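PDB 2VRS: sigma-C capsid protein from Avian reovirus, which forms the homotrimeric fibre of the virion that mediates attachment to host cells, and also induces apoptosis of the cell. Local coordinates for residues Val149-Val163 / Tyr174-Ile188. Sequence-based numbering, arbitrary orientation.
With ZN (zinc ion), chain P.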
loop_
_atom_site.group_PDB
_atom_site.type_symbol
_atom_site.label_atom_id
_atom_site.label_comp_id
_atom_site.label_asym_id
_atom_site.label_seq_id
_atom_site.Cartn_x
_atom_site.Cartn_y
_atom_site.Cartn_z
ATOM N N VAL C 149 8.978 5.998 -14.505
ATOM C CA VAL C 149 10.223 5.987 -13.720
ATOM C C VAL C 149 10.045 5.133 -12.463
ATOM O O VAL C 149 9.156 5.387 -11.641
ATOM C CB VAL C 149 10.654 7.442 -13.287
ATOM C CG1 VAL C 149 11.948 7.373 -12.490
ATOM C CG2 VAL C 149 10.881 8.321 -14.534
ATOM N N PRO C 150 10.894 4.099 -12.307
ATOM C CA PRO C 150 10.795 3.207 -11.148
ATOM C C PRO C 150 11.233 3.902 -9.856
ATOM O O PRO C 150 12.062 4.832 -9.904
ATOM C CB PRO C 150 11.792 2.099 -11.475
ATOM C CG PRO C 150 12.848 2.823 -12.360
ATOM C CD PRO C 150 12.000 3.719 -13.211
ATOM N N SER C 151 10.713 3.428 -8.723
ATOM C CA SER C 151 11.107 3.982 -7.432
ATOM C C SER C 151 12.578 3.646 -7.157
ATOM O O SER C 151 13.132 2.741 -7.738
ATOM C CB SER C 151 10.234 3.432 -6.295
ATOM O OG SER C 151 10.485 2.045 -6.113
ATOM N N ALA C 152 13.212 4.380 -6.232
ATOM C CA ALA C 152 14.571 4.041 -5.864
ATOM C C ALA C 152 14.639 2.608 -5.336
ATOM O O ALA C 152 15.580 1.877 -5.677
ATOM C CB ALA C 152 15.113 5.027 -4.796
ATOM N N GLY C 153 13.625 2.180 -4.578
ATOM C CA GLY C 153 13.634 0.821 -4.012
ATOM C C GLY C 153 13.588 -0.216 -5.138
ATOM O O GLY C 153 14.317 -1.196 -5.124
ATOM N N PHE C 154 12.691 0.005 -6.100
ATOM C CA PHE C 154 12.496 -0.955 -7.192
ATOM C C PHE C 154 13.789 -1.081 -8.027
ATOM O O PHE C 154 14.183 -2.179 -8.407
ATOM C CB PHE C 154 11.309 -0.537 -8.083
ATOM C CG PHE C 154 10.949 -1.583 -9.115
ATOM C CD1 PHE C 154 10.064 -2.611 -8.765
ATOM C CD2 PHE C 154 11.547 -1.589 -10.388
ATOM C CE1 PHE C 154 9.702 -3.621 -9.700
ATOM C CE2 PHE C 154 11.217 -2.596 -11.322
ATOM C CZ PHE C 154 10.259 -3.599 -10.979
ATOM N N GLN C 155 14.460 0.048 -8.268
ATOM C CA GLN C 155 15.625 0.091 -9.135
ATOM C C GLN C 155 16.765 -0.765 -8.637
ATOM O O GLN C 155 17.634 -1.170 -9.431
ATOM C CB GLN C 155 16.104 1.543 -9.257
ATOM C CG GLN C 155 15.269 2.404 -10.161
ATOM C CD GLN C 155 15.855 3.822 -10.207
ATOM O OE1 GLN C 155 17.031 3.972 -10.483
ATOM N NE2 GLN C 155 15.061 4.822 -9.898
ATOM N N ALA C 156 16.740 -1.098 -7.339
ATOM C CA ALA C 156 17.868 -1.756 -6.711
ATOM C C ALA C 156 18.083 -3.244 -7.091
ATOM O O ALA C 156 19.127 -3.834 -6.750
ATOM C CB ALA C 156 17.751 -1.591 -5.191
ATOM N N ALA C 157 17.118 -3.854 -7.797
ATOM C CA ALA C 157 17.171 -5.265 -8.162
ATOM C C ALA C 157 16.786 -5.461 -9.632
ATOM O O ALA C 157 15.955 -4.737 -10.169
ATOM C CB ALA C 157 16.207 -6.077 -7.285
ATOM N N SER C 158 17.319 -6.519 -10.230
ATOM C CA SER C 158 16.749 -7.080 -11.467
ATOM C C SER C 158 15.279 -7.481 -11.258
ATOM O O SER C 158 14.832 -7.756 -10.117
ATOM C CB SER C 158 17.591 -8.286 -11.907
ATOM O OG SER C 158 18.919 -7.813 -12.192
ATOM N N PHE C 159 14.526 -7.465 -12.351
ATOM C CA PHE C 159 13.082 -7.750 -12.245
ATOM C C PHE C 159 12.630 -8.603 -13.446
ATOM O O PHE C 159 13.287 -8.588 -14.494
ATOM C CB PHE C 159 12.292 -6.410 -12.190
ATOM C CG PHE C 159 12.590 -5.475 -13.354
ATOM C CD1 PHE C 159 13.665 -4.567 -13.288
ATOM C CD2 PHE C 159 11.805 -5.518 -14.532
ATOM C CE1 PHE C 159 13.951 -3.720 -14.362
ATOM C CE2 PHE C 159 12.059 -4.636 -15.623
ATOM C CZ PHE C 159 13.136 -3.712 -15.533
ATOM N N PRO C 160 11.586 -9.437 -13.256
ATOM C CA PRO C 160 11.223 -10.421 -14.290
ATOM C C PRO C 160 10.560 -9.719 -15.476
ATOM O O PRO C 160 9.835 -8.734 -15.307
ATOM C CB PRO C 160 10.260 -11.387 -13.570
ATOM C CG PRO C 160 9.906 -10.677 -12.265
ATOM C CD PRO C 160 10.816 -9.574 -11.997
ATOM N N VAL C 161 10.825 -10.258 -16.652
ATOM C CA VAL C 161 10.295 -9.726 -17.892
ATOM C C VAL C 161 9.954 -10.978 -18.726
ATOM O O VAL C 161 10.772 -11.877 -18.865
ATOM C CB VAL C 161 11.349 -8.851 -18.663
ATOM C CG1 VAL C 161 10.826 -8.479 -20.050
ATOM C CG2 VAL C 161 11.781 -7.582 -17.884
ATOM N N ASP C 162 8.753 -11.019 -19.322
ATOM C CA ASP C 162 8.399 -12.110 -20.240
ATOM C C ASP C 162 8.628 -11.662 -21.682
ATOM O O ASP C 162 8.204 -10.581 -22.064
ATOM C CB ASP C 162 6.914 -12.443 -20.087
ATOM C CG ASP C 162 6.596 -13.128 -18.777
ATOM O OD1 ASP C 162 7.494 -13.690 -18.135
ATOM O OD2 ASP C 162 5.430 -13.109 -18.420
ATOM N N VAL C 163 9.265 -12.500 -22.489
ATOM C CA VAL C 163 9.528 -12.139 -23.864
ATOM C C VAL C 163 9.031 -13.295 -24.731
ATOM O O VAL C 163 9.108 -14.470 -24.325
ATOM C CB VAL C 163 11.041 -11.896 -24.073
ATOM C CG1 VAL C 163 11.393 -11.738 -25.523
ATOM C CG2 VAL C 163 11.460 -10.633 -23.303
ATOM N N TYR C 174 10.311 -16.861 -23.304
ATOM C CA TYR C 174 11.261 -17.055 -22.210
ATOM C C TYR C 174 10.879 -16.144 -21.062
ATOM O O TYR C 174 10.380 -15.051 -21.278
ATOM C CB TYR C 174 12.695 -16.668 -22.647
ATOM C CG TYR C 174 13.182 -17.538 -23.779
ATOM C CD1 TYR C 174 13.588 -18.859 -23.538
ATOM C CD2 TYR C 174 13.121 -17.092 -25.099
ATOM C CE1 TYR C 174 13.986 -19.697 -24.578
ATOM C CE2 TYR C 174 13.526 -17.938 -26.173
ATOM C CZ TYR C 174 13.944 -19.240 -25.898
ATOM O OH TYR C 174 14.339 -20.092 -26.931
ATOM N N GLN C 175 11.111 -16.659 -19.865
ATOM C CA GLN C 175 11.102 -15.890 -18.644
ATOM C C GLN C 175 12.446 -15.227 -18.607
ATOM O O GLN C 175 13.451 -15.917 -18.407
ATOM C CB GLN C 175 10.994 -16.867 -17.438
ATOM C CG GLN C 175 11.228 -16.176 -16.054
ATOM C CD GLN C 175 10.197 -15.145 -15.842
ATOM O OE1 GLN C 175 9.035 -15.474 -15.598
ATOM N NE2 GLN C 175 10.574 -13.876 -15.976
ATOM N N ALA C 176 12.499 -13.897 -18.750
ATOM C CA ALA C 176 13.775 -13.182 -18.768
ATOM C C ALA C 176 13.845 -12.160 -17.597
ATOM O O ALA C 176 12.965 -12.167 -16.717
ATOM C CB ALA C 176 13.958 -12.521 -20.100
ATOM N N TYR C 177 14.874 -11.315 -17.570
ATOM C CA TYR C 177 15.026 -10.297 -16.514
ATOM C C TYR C 177 15.482 -8.978 -17.124
ATOM O O TYR C 177 16.192 -8.955 -18.155
ATOM C CB TYR C 177 16.029 -10.768 -15.443
ATOM C CG TYR C 177 15.446 -11.953 -14.695
ATOM C CD1 TYR C 177 15.569 -13.269 -15.213
ATOM C CD2 TYR C 177 14.680 -11.752 -13.545
ATOM C CE1 TYR C 177 14.957 -14.364 -14.577
ATOM C CE2 TYR C 177 14.061 -12.853 -12.888
ATOM C CZ TYR C 177 14.210 -14.137 -13.422
ATOM O OH TYR C 177 13.604 -15.232 -12.832
ATOM N N GLY C 178 15.091 -7.898 -16.475
ATOM C CA GLY C 178 15.588 -6.565 -16.770
ATOM C C GLY C 178 16.288 -5.941 -15.582
ATOM O O GLY C 178 16.201 -6.454 -14.466
ATOM N N VAL C 179 17.004 -4.840 -15.823
ATOM C CA VAL C 179 17.597 -4.075 -14.708
ATOM C C VAL C 179 17.736 -2.640 -15.166
ATOM O O VAL C 179 18.040 -2.388 -16.338
ATOM C CB VAL C 179 18.970 -4.702 -14.271
ATOM C CG1 VAL C 179 20.028 -4.548 -15.377
ATOM C CG2 VAL C 179 19.468 -4.084 -12.964
ATOM N N TYR C 180 17.455 -1.714 -14.255
ATOM C CA TYR C 180 17.677 -0.280 -14.490
ATOM C C TYR C 180 19.134 0.084 -14.270
ATOM O O TYR C 180 19.662 -0.127 -13.200
ATOM C CB TYR C 180 16.777 0.579 -13.590
ATOM C CG TYR C 180 15.357 0.660 -14.142
ATOM C CD1 TYR C 180 14.414 -0.319 -13.796
ATOM C CD2 TYR C 180 14.998 1.660 -15.034
ATOM C CE1 TYR C 180 13.107 -0.265 -14.312
ATOM C CE2 TYR C 180 13.695 1.716 -15.585
ATOM C CZ TYR C 180 12.768 0.739 -15.190
ATOM O OH TYR C 180 11.514 0.813 -15.726
ATOM N N SER C 181 19.758 0.610 -15.308
ATOM C CA SER C 181 21.124 1.181 -15.185
ATOM C C SER C 181 21.084 2.613 -14.630
ATOM O O SER C 181 22.072 3.103 -14.087
ATOM C CB SER C 181 21.865 1.104 -16.513
ATOM O OG SER C 181 21.136 1.751 -17.557
ATOM N N SER C 182 19.955 3.299 -14.786
ATOM C CA SER C 182 19.683 4.602 -14.156
ATOM C C SER C 182 18.187 4.785 -14.112
ATOM O O SER C 182 17.474 3.925 -14.615
ATOM C CB SER C 182 20.294 5.725 -14.969
ATOM O OG SER C 182 19.756 5.791 -16.270
ATOM N N SER C 183 17.699 5.901 -13.564
ATOM C CA SER C 183 16.231 6.067 -13.395
ATOM C C SER C 183 15.481 6.069 -14.752
ATOM O O SER C 183 14.281 5.774 -14.799
ATOM C CB SER C 183 15.919 7.338 -12.624
ATOM O OG SER C 183 16.326 8.469 -13.391
ATOM N N ARG C 184 16.170 6.430 -15.833
ATOM C CA ARG C 184 15.512 6.571 -17.143
ATOM C C ARG C 184 15.719 5.384 -18.086
ATOM O O ARG C 184 15.164 5.374 -19.178
ATOM C CB ARG C 184 15.990 7.838 -17.876
ATOM C CG ARG C 184 15.580 9.135 -17.172
ATOM C CD ARG C 184 16.177 10.354 -17.912
ATOM N NE ARG C 184 15.721 10.505 -19.300
ATOM C CZ ARG C 184 14.631 11.161 -19.674
ATOM N NH1 ARG C 184 13.844 11.724 -18.777
ATOM N NH2 ARG C 184 14.319 11.255 -20.968
ATOM N N VAL C 185 16.520 4.398 -17.686
ATOM C CA VAL C 185 16.969 3.393 -18.660
ATOM C C VAL C 185 16.987 2.011 -18.036
ATOM O O VAL C 185 17.645 1.801 -17.021
ATOM C CB VAL C 185 18.431 3.680 -19.191
ATOM C CG1 VAL C 185 18.862 2.625 -20.222
ATOM C CG2 VAL C 185 18.547 5.073 -19.746
ATOM N N PHE C 186 16.301 1.051 -18.657
ATOM C CA PHE C 186 16.474 -0.331 -18.303
ATOM C C PHE C 186 16.857 -1.150 -19.519
ATOM O O PHE C 186 16.605 -0.756 -20.666
ATOM C CB PHE C 186 15.254 -0.963 -17.573
ATOM C CG PHE C 186 14.030 -1.163 -18.443
ATOM C CD1 PHE C 186 13.108 -0.125 -18.582
ATOM C CD2 PHE C 186 13.753 -2.431 -19.038
ATOM C CE1 PHE C 186 11.961 -0.301 -19.332
ATOM C CE2 PHE C 186 12.587 -2.639 -19.784
ATOM C CZ PHE C 186 11.693 -1.556 -19.953
ATOM N N THR C 187 17.513 -2.257 -19.246
ATOM C CA THR C 187 17.935 -3.207 -20.276
ATOM C C THR C 187 17.445 -4.611 -19.904
ATOM O O THR C 187 17.559 -5.040 -18.756
ATOM C CB THR C 187 19.474 -3.177 -20.430
ATOM O OG1 THR C 187 19.857 -1.846 -20.823
ATOM C CG2 THR C 187 19.949 -4.193 -21.476
ATOM N N ILE C 188 16.853 -5.293 -20.872
ATOM C CA ILE C 188 16.477 -6.681 -20.692
ATOM C C ILE C 188 17.453 -7.616 -21.419
ATOM O O ILE C 188 17.997 -7.257 -22.468
ATOM C CB ILE C 188 15.026 -6.926 -21.147
ATOM C CG1 ILE C 188 14.881 -6.779 -22.655
ATOM C CG2 ILE C 188 14.098 -5.974 -20.352
ATOM C CD1 ILE C 188 13.480 -7.160 -23.172
HETATM ZN ZN ZN P . 12.959 -21.240 -27.801
HETATM O O HOH W 1 16.483 -2.298 -11.678
HETATM O O HOH W 2 19.314 2.563 -11.226
HETATM O O HOH W 3 7.989 -12.156 -15.926
#
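Ala176 O accepts two N-H groups: Val161 N from the partner strand at 2.9 Å, 55° out of the carbonyl plane, and Gln175 NE2 at 3.0 Å, in that plane and on a lone pair. The setting is the antiparallel hairpin of strands 159-167 and 170-180 in the beta-barrel C-terminal domain of the fibre. Its register follows from three reciprocal hydrogen-bonded pairs, Phe159-Gly178, Val161-Ala176 and Val163-Tyr174. A bend at chi2 brings the Gln175 amide alongside the partner strand, where NE2 packs against Pro160 CB at 3.5 Å and also donates to a water that in turn donates to Asp162 OD1; the stronger partner of this carboxylate is Arg206 of a second subunit, a salt bridge across the trimer.

On the other face of the hairpin, Phe159 CG sits between the backbone N and carbonyl carbon (chi1 55°), which lays the ring over Gly178, whose CA makes a CH-pi contact over the ring face, 4.1 Å from the centroid. Phe159 and Phe186 form an offset edge-to-face pair, the edge of Phe159 toward the face of Phe186, with planes at 65°, while the ring of Tyr180 lies nearly parallel but slid aside. Tyr180 is itself sandwiched, with Pro150 CG 3.4 Å from its centroid and Phe186 CB over the opposite face. Farther along, Val161 CG2 meets Ile188 CG2 at 3.7 Å, extending this apolar layer.

On the N-terminal side of Phe159, before the strand pairing begins, one water donates to Gln155 O and Ala157 O and accepts from Tyr180 N. At the far end, Tyr174 OH binds a zinc ion at 2.0 Å, with His172 as the second protein ligand.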